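Side-chain contacts in fiber protein (PDB 6ITX), which forms the trimeric head of an avian adenovirus fiber and probably attaches the virus to a receptor on the host cell: residues Gly137-Lys142 and Met265-Thr270; Gly244-Cys249 and Ile294-Val299. All coordinates share one frame; numbering follows the deposited sequence.

Contact 1 of 2, residues Gly137-Lys142 and Met265-Thr270; sequences GTIQIK and MVFVIT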
# COMPACT_ATOMS: atom_id res chain seq x y z
N GLY A 137 -8.27 -5.39 1.19
CA GLY A 137 -8.86 -5.59 2.50
C GLY A 137 -8.15 -4.77 3.56
O GLY A 137 -7.10 -4.16 3.32
N THR A 138 -8.76 -4.76 4.75
CA THR A 138 -8.10 -4.29 5.97
C THR A 138 -8.22 -5.38 7.03
O THR A 138 -9.18 -6.14 7.05
CB THR A 138 -8.71 -2.97 6.50
OG1 THR A 138 -10.07 -3.18 6.90
CG2 THR A 138 -8.67 -1.88 5.45
N ILE A 139 -7.22 -5.45 7.90
CA ILE A 139 -7.28 -6.31 9.08
C ILE A 139 -7.02 -5.45 10.31
O ILE A 139 -6.18 -4.54 10.30
CB ILE A 139 -6.28 -7.48 8.98
CG1 ILE A 139 -6.38 -8.37 10.22
CG2 ILE A 139 -4.88 -6.97 8.78
CD1 ILE A 139 -5.97 -9.81 9.97
N GLN A 140 -7.78 -5.71 11.38
CA GLN A 140 -7.68 -4.98 12.63
C GLN A 140 -7.68 -5.99 13.76
O GLN A 140 -8.60 -6.81 13.84
CB GLN A 140 -8.83 -3.98 12.79
CG GLN A 140 -8.77 -3.19 14.08
CD GLN A 140 -9.74 -2.02 14.12
OE1 GLN A 140 -10.88 -2.11 13.67
NE2 GLN A 140 -9.29 -0.91 14.67
N ILE A 141 -6.65 -5.94 14.62
CA ILE A 141 -6.45 -6.91 15.68
C ILE A 141 -6.39 -6.19 17.02
O ILE A 141 -5.74 -5.15 17.14
CB ILE A 141 -5.15 -7.73 15.46
CG1 ILE A 141 -5.24 -8.48 14.13
CG2 ILE A 141 -4.90 -8.71 16.64
CD1 ILE A 141 -6.35 -9.49 14.15
N LYS A 142 -7.07 -6.75 18.03
CA LYS A 142 -7.00 -6.25 19.40
C LYS A 142 -6.58 -7.37 20.32
O LYS A 142 -7.12 -8.48 20.23
CB LYS A 142 -8.34 -5.69 19.85
CG LYS A 142 -8.27 -5.05 21.22
CD LYS A 142 -9.55 -4.31 21.51
CE LYS A 142 -9.72 -4.04 22.99
NZ LYS A 142 -11.05 -3.34 23.18
N MET A 265 -0.73 -14.35 7.81
CA MET A 265 -0.38 -12.98 8.16
C MET A 265 0.42 -13.02 9.44
O MET A 265 -0.11 -13.45 10.47
CB MET A 265 -1.63 -12.14 8.34
CG MET A 265 -2.47 -12.15 7.09
SD MET A 265 -3.67 -10.85 7.13
CE MET A 265 -3.51 -10.26 5.48
N VAL A 266 1.68 -12.61 9.38
CA VAL A 266 2.49 -12.52 10.59
C VAL A 266 2.70 -11.04 10.90
O VAL A 266 3.00 -10.25 10.00
CB VAL A 266 3.82 -13.29 10.45
CG1 VAL A 266 4.54 -12.93 9.18
CG2 VAL A 266 4.68 -13.03 11.67
N PHE A 267 2.46 -10.67 12.15
CA PHE A 267 2.57 -9.31 12.64
C PHE A 267 3.81 -9.21 13.51
O PHE A 267 4.02 -10.06 14.39
CB PHE A 267 1.36 -8.91 13.49
CG PHE A 267 0.07 -8.87 12.73
CD1 PHE A 267 -0.55 -10.04 12.34
CD2 PHE A 267 -0.52 -7.67 12.43
CE1 PHE A 267 -1.73 -9.99 11.65
CE2 PHE A 267 -1.70 -7.61 11.73
CZ PHE A 267 -2.32 -8.77 11.34
N VAL A 268 4.63 -8.18 13.28
CA VAL A 268 5.75 -7.86 14.16
C VAL A 268 5.56 -6.43 14.63
O VAL A 268 5.40 -5.51 13.82
CB VAL A 268 7.11 -8.04 13.45
CG1 VAL A 268 8.25 -7.70 14.39
CG2 VAL A 268 7.25 -9.44 12.96
N ILE A 269 5.57 -6.25 15.95
CA ILE A 269 5.24 -4.98 16.59
C ILE A 269 6.36 -4.69 17.57
O ILE A 269 6.78 -5.59 18.31
CB ILE A 269 3.87 -5.06 17.30
CG1 ILE A 269 2.72 -5.06 16.29
CG2 ILE A 269 3.70 -3.94 18.32
CD1 ILE A 269 1.34 -5.39 16.92
N THR A 270 6.88 -3.46 17.57
CA THR A 270 8.05 -3.14 18.37
C THR A 270 7.77 -2.03 19.39
O THR A 270 6.85 -1.22 19.24
CB THR A 270 9.23 -2.71 17.49
OG1 THR A 270 8.84 -1.61 16.66
CG2 THR A 270 9.70 -3.88 16.64

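Contact 2 of 2, residues Gly244-Cys249 and Ile294-Val299; sequences GNLYVC and IPFTYV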
# COMPACT_ATOMS: atom_id res chain seq x y z
N GLY A 244 5.31 -1.20 13.46
CA GLY A 244 4.65 -2.46 13.21
C GLY A 244 4.72 -2.82 11.75
O GLY A 244 4.74 -1.94 10.87
N ASN A 245 4.77 -4.12 11.48
CA ASN A 245 4.78 -4.58 10.11
C ASN A 245 3.89 -5.80 9.97
O ASN A 245 3.86 -6.67 10.85
CB ASN A 245 6.21 -4.84 9.65
CG ASN A 245 6.91 -3.54 9.23
OD1 ASN A 245 6.52 -2.91 8.25
ND2 ASN A 245 7.91 -3.12 10.00
N LEU A 246 3.10 -5.81 8.90
CA LEU A 246 2.25 -6.93 8.55
C LEU A 246 2.86 -7.57 7.32
O LEU A 246 3.22 -6.87 6.37
CB LEU A 246 0.82 -6.45 8.26
CG LEU A 246 -0.11 -7.40 7.49
CD1 LEU A 246 -0.39 -8.68 8.28
CD2 LEU A 246 -1.39 -6.71 7.19
N TYR A 247 3.00 -8.90 7.35
CA TYR A 247 3.58 -9.64 6.23
C TYR A 247 2.52 -10.59 5.72
O TYR A 247 2.06 -11.47 6.46
CB TYR A 247 4.85 -10.41 6.65
CG TYR A 247 5.92 -9.51 7.21
CD1 TYR A 247 5.81 -9.02 8.49
CD2 TYR A 247 7.04 -9.14 6.45
CE1 TYR A 247 6.75 -8.19 9.02
CE2 TYR A 247 8.00 -8.31 6.98
CZ TYR A 247 7.84 -7.83 8.28
OH TYR A 247 8.76 -6.99 8.88
N VAL A 248 2.11 -10.41 4.47
CA VAL A 248 1.05 -11.21 3.88
C VAL A 248 1.68 -12.23 2.96
O VAL A 248 2.55 -11.90 2.14
CB VAL A 248 0.03 -10.35 3.12
CG1 VAL A 248 -1.01 -11.23 2.49
CG2 VAL A 248 -0.58 -9.32 4.03
N CYS A 249 1.25 -13.46 3.08
CA CYS A 249 1.73 -14.54 2.27
C CYS A 249 0.65 -15.61 2.26
O CYS A 249 0.25 -16.09 3.34
CB CYS A 249 3.03 -15.12 2.81
SG CYS A 249 3.53 -16.54 1.85
N ILE A 294 -5.45 -2.23 9.06
CA ILE A 294 -4.25 -2.22 8.23
C ILE A 294 -4.66 -2.62 6.81
O ILE A 294 -5.10 -3.77 6.61
CB ILE A 294 -3.17 -3.16 8.78
CG1 ILE A 294 -2.87 -2.84 10.25
CG2 ILE A 294 -1.91 -3.11 7.89
CD1 ILE A 294 -2.17 -3.96 11.00
N PRO A 295 -4.52 -1.75 5.82
CA PRO A 295 -4.88 -2.14 4.45
C PRO A 295 -3.79 -2.96 3.78
O PRO A 295 -2.60 -2.70 3.96
CB PRO A 295 -5.08 -0.79 3.75
CG PRO A 295 -4.21 0.12 4.50
CD PRO A 295 -4.24 -0.31 5.93
N PHE A 296 -4.22 -3.96 3.00
CA PHE A 296 -3.33 -4.82 2.23
C PHE A 296 -4.06 -5.29 0.99
O PHE A 296 -5.30 -5.26 0.93
CB PHE A 296 -2.86 -6.02 3.05
CG PHE A 296 -4.00 -6.93 3.48
CD1 PHE A 296 -4.76 -6.64 4.61
CD2 PHE A 296 -4.32 -8.05 2.72
CE1 PHE A 296 -5.81 -7.45 4.98
CE2 PHE A 296 -5.37 -8.87 3.09
CZ PHE A 296 -6.12 -8.57 4.23
N THR A 297 -3.30 -5.78 0.01
CA THR A 297 -3.85 -6.24 -1.26
C THR A 297 -3.19 -7.55 -1.67
O THR A 297 -1.98 -7.71 -1.55
CB THR A 297 -3.64 -5.19 -2.37
OG1 THR A 297 -4.50 -4.05 -2.15
CG2 THR A 297 -3.94 -5.78 -3.74
N TYR A 298 -3.99 -8.50 -2.17
CA TYR A 298 -3.45 -9.68 -2.83
C TYR A 298 -4.35 -10.06 -3.99
O TYR A 298 -5.48 -9.56 -4.11
CB TYR A 298 -3.30 -10.88 -1.86
CG TYR A 298 -4.61 -11.34 -1.28
CD1 TYR A 298 -5.15 -10.71 -0.17
CD2 TYR A 298 -5.32 -12.38 -1.84
CE1 TYR A 298 -6.35 -11.11 0.37
CE2 TYR A 298 -6.53 -12.79 -1.31
CZ TYR A 298 -7.04 -12.15 -0.20
OH TYR A 298 -8.24 -12.54 0.35
N VAL A 299 -3.83 -10.95 -4.85
CA VAL A 299 -4.59 -11.42 -6.01
C VAL A 299 -5.66 -12.40 -5.55
O VAL A 299 -5.37 -13.43 -4.93
CB VAL A 299 -3.67 -12.07 -7.04
CG1 VAL A 299 -4.36 -12.13 -8.39
CG2 VAL A 299 -2.36 -11.33 -7.17

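Contact 1 of 2, residues Gly137-Lys142 and Met265-Thr270
The ring of Phe-267 meets Ile-139 at its edge, where CD1 of the isoleucine lies close to the ring plane, 4.0 Å from Phe-267 CZ. Ile-141 reaches the same end of the ring at a slant, its CG1 also 4.0 Å from Phe-267 CZ, while Phe-161 stacks on the ring from outside the two segments. This is the core of a beta sandwich of the adenovirus fiber head type: segments 137-142 and 265-270 face each other across the interior, their axes 11.0 Å apart and turned by 56°. At that spacing only side chains bridge the gap, and no hydrogen bond crosses it. Ile-139 and Phe-267 approach from opposite directions. With CG1 of Ile-139 anti to its own nitrogen (chi1 -179°), the longer branch carries CD1 toward both Phe-267 and Met-265, while its CG2 lies 4.0 Å from Phe-267 CZ. Leu-163 and Leu-165 of strand 160-165 extend this apolar layer, whereas Gln-140, pointing the other way, donates a hydrogen bond from NE2 to Ser-202 O of a second subunit. Met-265 and Ile-139 slide past each other in opposite senses, and their meeting point is the sulfur: SD of Met-265 rests 3.8 Å from CD1 of Ile-139.

Contact 2 of 2, residues Gly244-Cys249 and Ile294-Val299
Strands 244-249 and 294-299 run nearly parallel, 15° apart in direction and with axes 8.7 Å from each other, and no hydrogen bond joins them directly. Leu-246 and Val-248, alternate residues of one strand, instead turn their side chains toward Ile-294 and Phe-296 of the other. The nearest approach is between methyl groups, Leu-246 CD2 lying 3.7 Å from Ile-294 CG2, with the two side chains set aslant. The same leucine methyl also borders the phenylalanine, CD2 of Leu-246 being 4.2 Å from CD1 of Phe-296. Val-248 crosses Phe-296 at roughly a right angle and touches the base of that side chain as well as its ring, CG2 of Val-248 sitting 4.1 Å from CB of Phe-296. With CG of Phe-296 between the nitrogen and the carbonyl carbon (chi1 62°), the ring stands over its own strand with its plane running along it, which brings Ile-294 O and Tyr-298 CD1 in plane at its edge. Pro-295 and Thr-297, which alternate with these core residues, point away and pack against neighbouring subunits of the trimer. Strand 226-235 pairs antiparallel with both strands 241-253 and 288-299, closing this side of the sandwich, while strand 262-271 flanks 241-253 and strand 134-144 flanks 288-299.

Overall arrangement
Contacts 1 and 2 illustrate how one apolar core can be built from two pairs of neighbouring strands: their centres lie 8 Å apart, and their segments alternate along the chain. Each segment of contact 1 is hydrogen-bonded to one of contact 2, with Ile-139 O 2.7 Å from Ile-294 N and Val-268 O 2.8 Å from Asn-245 N, both probable bonds. Away from these backbone links, Met-265 packs on Val-248 and Phe-296 in the interior, where Phe-267 also packs on Leu-246 and Ile-294, merging the two layers of side chains. The glutamine ligand lies at the end of segment 294-299, where Val-299 touches it and Gly-133, Gly-300 and Ala-301 complete its pocket.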